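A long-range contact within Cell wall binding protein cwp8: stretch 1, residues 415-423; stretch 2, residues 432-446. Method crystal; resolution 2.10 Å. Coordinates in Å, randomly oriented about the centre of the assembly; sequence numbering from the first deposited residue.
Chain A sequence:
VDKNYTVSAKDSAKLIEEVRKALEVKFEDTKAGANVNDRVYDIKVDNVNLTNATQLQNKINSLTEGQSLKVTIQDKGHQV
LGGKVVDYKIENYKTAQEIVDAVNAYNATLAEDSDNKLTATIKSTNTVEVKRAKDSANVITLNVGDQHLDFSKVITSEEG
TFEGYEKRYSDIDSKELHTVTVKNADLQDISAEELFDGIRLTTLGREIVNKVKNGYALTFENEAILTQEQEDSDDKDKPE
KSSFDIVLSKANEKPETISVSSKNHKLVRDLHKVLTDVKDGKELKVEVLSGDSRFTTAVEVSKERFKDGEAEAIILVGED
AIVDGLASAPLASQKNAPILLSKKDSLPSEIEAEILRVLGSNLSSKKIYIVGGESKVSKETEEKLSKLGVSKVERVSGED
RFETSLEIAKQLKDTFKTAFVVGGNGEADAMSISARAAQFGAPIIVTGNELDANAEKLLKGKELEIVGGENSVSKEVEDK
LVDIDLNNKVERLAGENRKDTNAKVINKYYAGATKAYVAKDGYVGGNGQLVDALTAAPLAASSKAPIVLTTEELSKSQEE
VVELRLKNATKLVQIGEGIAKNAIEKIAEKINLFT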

# COMPACT_ATOMS: atom_id res chain seq x y z
N THR A 415 34.03 32.10 1.03
CA THR A 415 33.07 33.18 1.24
C THR A 415 32.08 32.88 2.36
O THR A 415 31.12 33.64 2.55
CB THR A 415 32.34 33.40 -0.08
OG1 THR A 415 31.96 32.11 -0.59
CG2 THR A 415 33.21 34.11 -1.11
N PHE A 416 32.32 31.79 3.12
CA PHE A 416 31.41 31.36 4.18
C PHE A 416 31.67 32.09 5.48
O PHE A 416 32.82 32.33 5.82
CB PHE A 416 31.55 29.85 4.41
CG PHE A 416 32.94 29.45 4.83
CD1 PHE A 416 33.27 29.37 6.17
CD2 PHE A 416 33.90 29.14 3.89
CE1 PHE A 416 34.55 28.99 6.56
CE2 PHE A 416 35.18 28.76 4.28
CZ PHE A 416 35.49 28.69 5.61
N LYS A 417 30.60 32.42 6.20
CA LYS A 417 30.73 33.15 7.48
C LYS A 417 30.59 32.26 8.71
O LYS A 417 30.70 32.72 9.85
CB LYS A 417 29.67 34.26 7.54
CG LYS A 417 28.31 33.77 8.04
CD LYS A 417 27.66 34.72 9.03
CE LYS A 417 28.59 35.08 10.17
NZ LYS A 417 28.09 34.57 11.47
N THR A 418 30.32 30.97 8.49
CA THR A 418 30.15 30.05 9.60
C THR A 418 30.96 28.78 9.41
O THR A 418 31.24 28.34 8.29
CB THR A 418 28.64 29.72 9.75
OG1 THR A 418 28.50 28.45 10.36
CG2 THR A 418 27.92 29.66 8.41
N ALA A 419 31.36 28.21 10.55
CA ALA A 419 32.08 26.96 10.55
C ALA A 419 31.75 26.21 11.84
O ALA A 419 31.45 26.82 12.87
CB ALA A 419 33.56 27.21 10.41
N PHE A 420 31.77 24.88 11.77
CA PHE A 420 31.38 24.04 12.90
C PHE A 420 32.53 23.23 13.37
O PHE A 420 33.30 22.78 12.52
CB PHE A 420 30.26 23.05 12.46
CG PHE A 420 28.95 23.76 12.43
CD1 PHE A 420 28.38 24.12 11.22
CD2 PHE A 420 28.32 24.14 13.60
CE1 PHE A 420 27.22 24.86 11.20
CE2 PHE A 420 27.15 24.88 13.57
CZ PHE A 420 26.61 25.24 12.37
N VAL A 421 32.67 23.01 14.67
CA VAL A 421 33.79 22.20 15.17
C VAL A 421 33.28 21.08 15.97
O VAL A 421 32.45 21.28 16.85
CB VAL A 421 34.80 23.02 16.03
CG1 VAL A 421 35.62 22.08 16.92
CG2 VAL A 421 35.72 23.80 15.12
N VAL A 422 33.77 19.88 15.69
CA VAL A 422 33.27 18.65 16.35
C VAL A 422 34.45 17.78 16.64
O VAL A 422 35.51 17.99 16.01
CB VAL A 422 32.24 17.95 15.36
CG1 VAL A 422 31.19 18.98 14.84
CG2 VAL A 422 32.97 17.34 14.16
N GLY A 423 34.30 16.77 17.47
CA GLY A 423 35.43 15.90 17.80
C GLY A 423 35.54 14.68 16.92
O GLY A 423 34.58 14.17 16.35
N SER A 432 23.97 15.67 13.56
CA SER A 432 22.86 16.54 13.84
C SER A 432 22.99 17.97 13.20
O SER A 432 21.98 18.66 12.93
CB SER A 432 22.76 16.61 15.37
OG SER A 432 21.98 15.56 15.90
N ILE A 433 24.23 18.39 12.90
CA ILE A 433 24.49 19.72 12.31
C ILE A 433 24.82 19.61 10.83
O ILE A 433 24.98 20.64 10.21
CB ILE A 433 25.65 20.33 13.20
CG1 ILE A 433 25.65 21.86 13.12
CG2 ILE A 433 27.01 19.78 12.74
CD1 ILE A 433 24.28 22.54 13.38
N SER A 434 24.91 18.38 10.21
CA SER A 434 25.19 18.30 8.78
C SER A 434 24.18 19.06 7.90
O SER A 434 24.64 19.77 7.04
CB SER A 434 25.24 16.83 8.33
OG SER A 434 26.45 16.27 8.85
N ALA A 435 22.85 18.94 8.11
CA ALA A 435 21.93 19.64 7.21
C ALA A 435 22.18 21.16 7.30
O ALA A 435 22.28 21.79 6.30
CB ALA A 435 20.48 19.35 7.59
N ARG A 436 22.25 21.69 8.53
CA ARG A 436 22.40 23.13 8.75
C ARG A 436 23.66 23.61 8.09
O ARG A 436 23.60 24.65 7.41
CB ARG A 436 22.40 23.40 10.26
CG ARG A 436 22.93 24.75 10.61
CD ARG A 436 21.87 25.77 10.13
NE ARG A 436 22.28 27.13 10.42
CZ ARG A 436 21.42 28.16 10.50
NH1 ARG A 436 21.88 29.37 10.76
NH2 ARG A 436 20.11 27.97 10.31
N ALA A 437 24.78 22.84 8.23
CA ALA A 437 26.01 23.25 7.61
C ALA A 437 25.91 23.17 6.10
O ALA A 437 26.35 24.13 5.43
CB ALA A 437 27.16 22.41 8.07
N ALA A 438 25.33 22.05 5.56
CA ALA A 438 25.18 21.91 4.13
C ALA A 438 24.34 23.08 3.63
O ALA A 438 24.55 23.55 2.53
CB ALA A 438 24.47 20.62 3.75
N GLN A 439 23.39 23.50 4.42
CA GLN A 439 22.47 24.56 4.02
C GLN A 439 23.16 25.98 3.99
O GLN A 439 22.55 26.93 3.52
CB GLN A 439 21.31 24.60 5.02
CG GLN A 439 20.23 25.57 4.57
CD GLN A 439 19.18 25.84 5.59
OE1 GLN A 439 18.63 26.97 5.68
NE2 GLN A 439 18.83 24.87 6.38
N PHE A 440 24.41 26.10 4.47
CA PHE A 440 25.03 27.41 4.54
C PHE A 440 26.47 27.41 4.11
O PHE A 440 27.13 28.37 4.41
CB PHE A 440 24.95 27.99 5.99
CG PHE A 440 23.58 28.49 6.38
CD1 PHE A 440 22.64 27.64 6.91
CD2 PHE A 440 23.23 29.81 6.18
CE1 PHE A 440 21.38 28.09 7.24
CE2 PHE A 440 21.96 30.26 6.51
CZ PHE A 440 21.04 29.39 7.04
N GLY A 441 26.98 26.37 3.43
CA GLY A 441 28.37 26.40 3.02
C GLY A 441 29.35 26.37 4.19
O GLY A 441 30.55 26.55 4.01
N ALA A 442 28.83 26.10 5.40
CA ALA A 442 29.64 26.01 6.60
C ALA A 442 30.45 24.73 6.68
O ALA A 442 29.90 23.62 6.55
CB ALA A 442 28.76 26.12 7.82
N PRO A 443 31.78 24.82 6.80
CA PRO A 443 32.56 23.60 6.91
C PRO A 443 32.36 22.96 8.27
O PRO A 443 31.92 23.60 9.25
CB PRO A 443 34.01 24.09 6.69
CG PRO A 443 33.96 25.56 6.95
CD PRO A 443 32.63 25.99 6.51
N ILE A 444 32.73 21.69 8.35
CA ILE A 444 32.60 20.98 9.57
C ILE A 444 34.00 20.54 9.81
O ILE A 444 34.49 19.66 9.11
CB ILE A 444 31.65 19.75 9.42
CG1 ILE A 444 30.17 20.21 9.35
CG2 ILE A 444 31.87 18.82 10.58
CD1 ILE A 444 29.25 19.05 8.87
N ILE A 445 34.63 21.11 10.82
CA ILE A 445 36.01 20.79 11.08
C ILE A 445 36.03 19.80 12.19
O ILE A 445 35.38 20.03 13.22
CB ILE A 445 36.73 22.13 11.43
CG1 ILE A 445 36.62 23.14 10.23
CG2 ILE A 445 38.19 21.84 11.78
CD1 ILE A 445 37.20 22.55 8.91
N VAL A 446 36.72 18.73 11.98
CA VAL A 446 36.86 17.66 12.94
C VAL A 446 38.24 17.87 13.60
O VAL A 446 39.21 18.04 12.86
CB VAL A 446 36.80 16.35 12.17
CG1 VAL A 446 36.96 15.16 13.10
CG2 VAL A 446 35.50 16.25 11.38
O HOH W 1 25.15 28.16 10.32

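Three backbone hydrogen bonds join strand 418-423 to strand 444-446 and the residue before it. Phe420 N donates to Pro443 O (2.8 Å), Ile445 N donates to Phe420 O (2.7 Å, nearly linear at 175°), and Val422 N donates to Ile445 O (3.0 Å). The alternation is that of a parallel pair: Phe420 uses both its N and its O, reaching Pro443 on one side of Ile444 and Ile445 on the other, and Ile445 likewise bonds through both its N and its O. Proline has no amide hydrogen to give, but its carbonyl is free to accept, so Pro443 can still open the ladder. The register pairs Phe420 with Ile444, Val421 with Ile445 and Val422 with Val446, and the strand axes run in the same sense, 29° apart. CA-H...O contacts accompany these bonds: Val421 CA to Ile445 O (3.3 Å), Val446 CA to Val422 O beyond the last of them (3.4 Å) and, ahead of strand 444-446, Ala442 CA to Thr418 O (3.3 Å).

A water adds a looser polar link: it accepts from Arg436 NE (3.1 Å) and makes a weak hydrogen bond with Thr418 OG1 (3.4 Å).

Phe420, Val422, Ile444 and Val446 share one face of the sheet. Here Phe420, which has the largest area covered by the other stretch, extends its ring to the segment leading into and through the helix. Ile433 CG1 lies over one ring face, 3.5 Å from the centroid and only 14° off the normal, a CH-pi contact in which an aliphatic carbon meets the aromatic electrons. Ala437 CB approaches Phe420 CD1 at 3.8 Å and Ala442 CB approaches Phe420 CE1 at 3.9 Å; two alanine methyls thus lie against the ring. Farther along this face, Val422 CG2 touches both Ile444 CG2 (4.0 Å) and Val446 CG2 (3.9 Å), so one methyl bridges two neighbours on the partner strand.

Val421 and Ile445 point to the other face, where Val421 CG2 meets Ile445 CB at 4.2 Å while the end of the isoleucine leads away.

Before the strands pair, Pro443 packs against two residues of stretch 1. Its CD sits over the Phe416 ring, 3.7 Å from the centroid in a second CH-pi contact, and its CG lies 3.9 Å from Ala419 CB. Next to it, Gly441 O comes within 3.5 Å of Phe416 CB; the positive phi of Gly441 is a conformation that favours glycine.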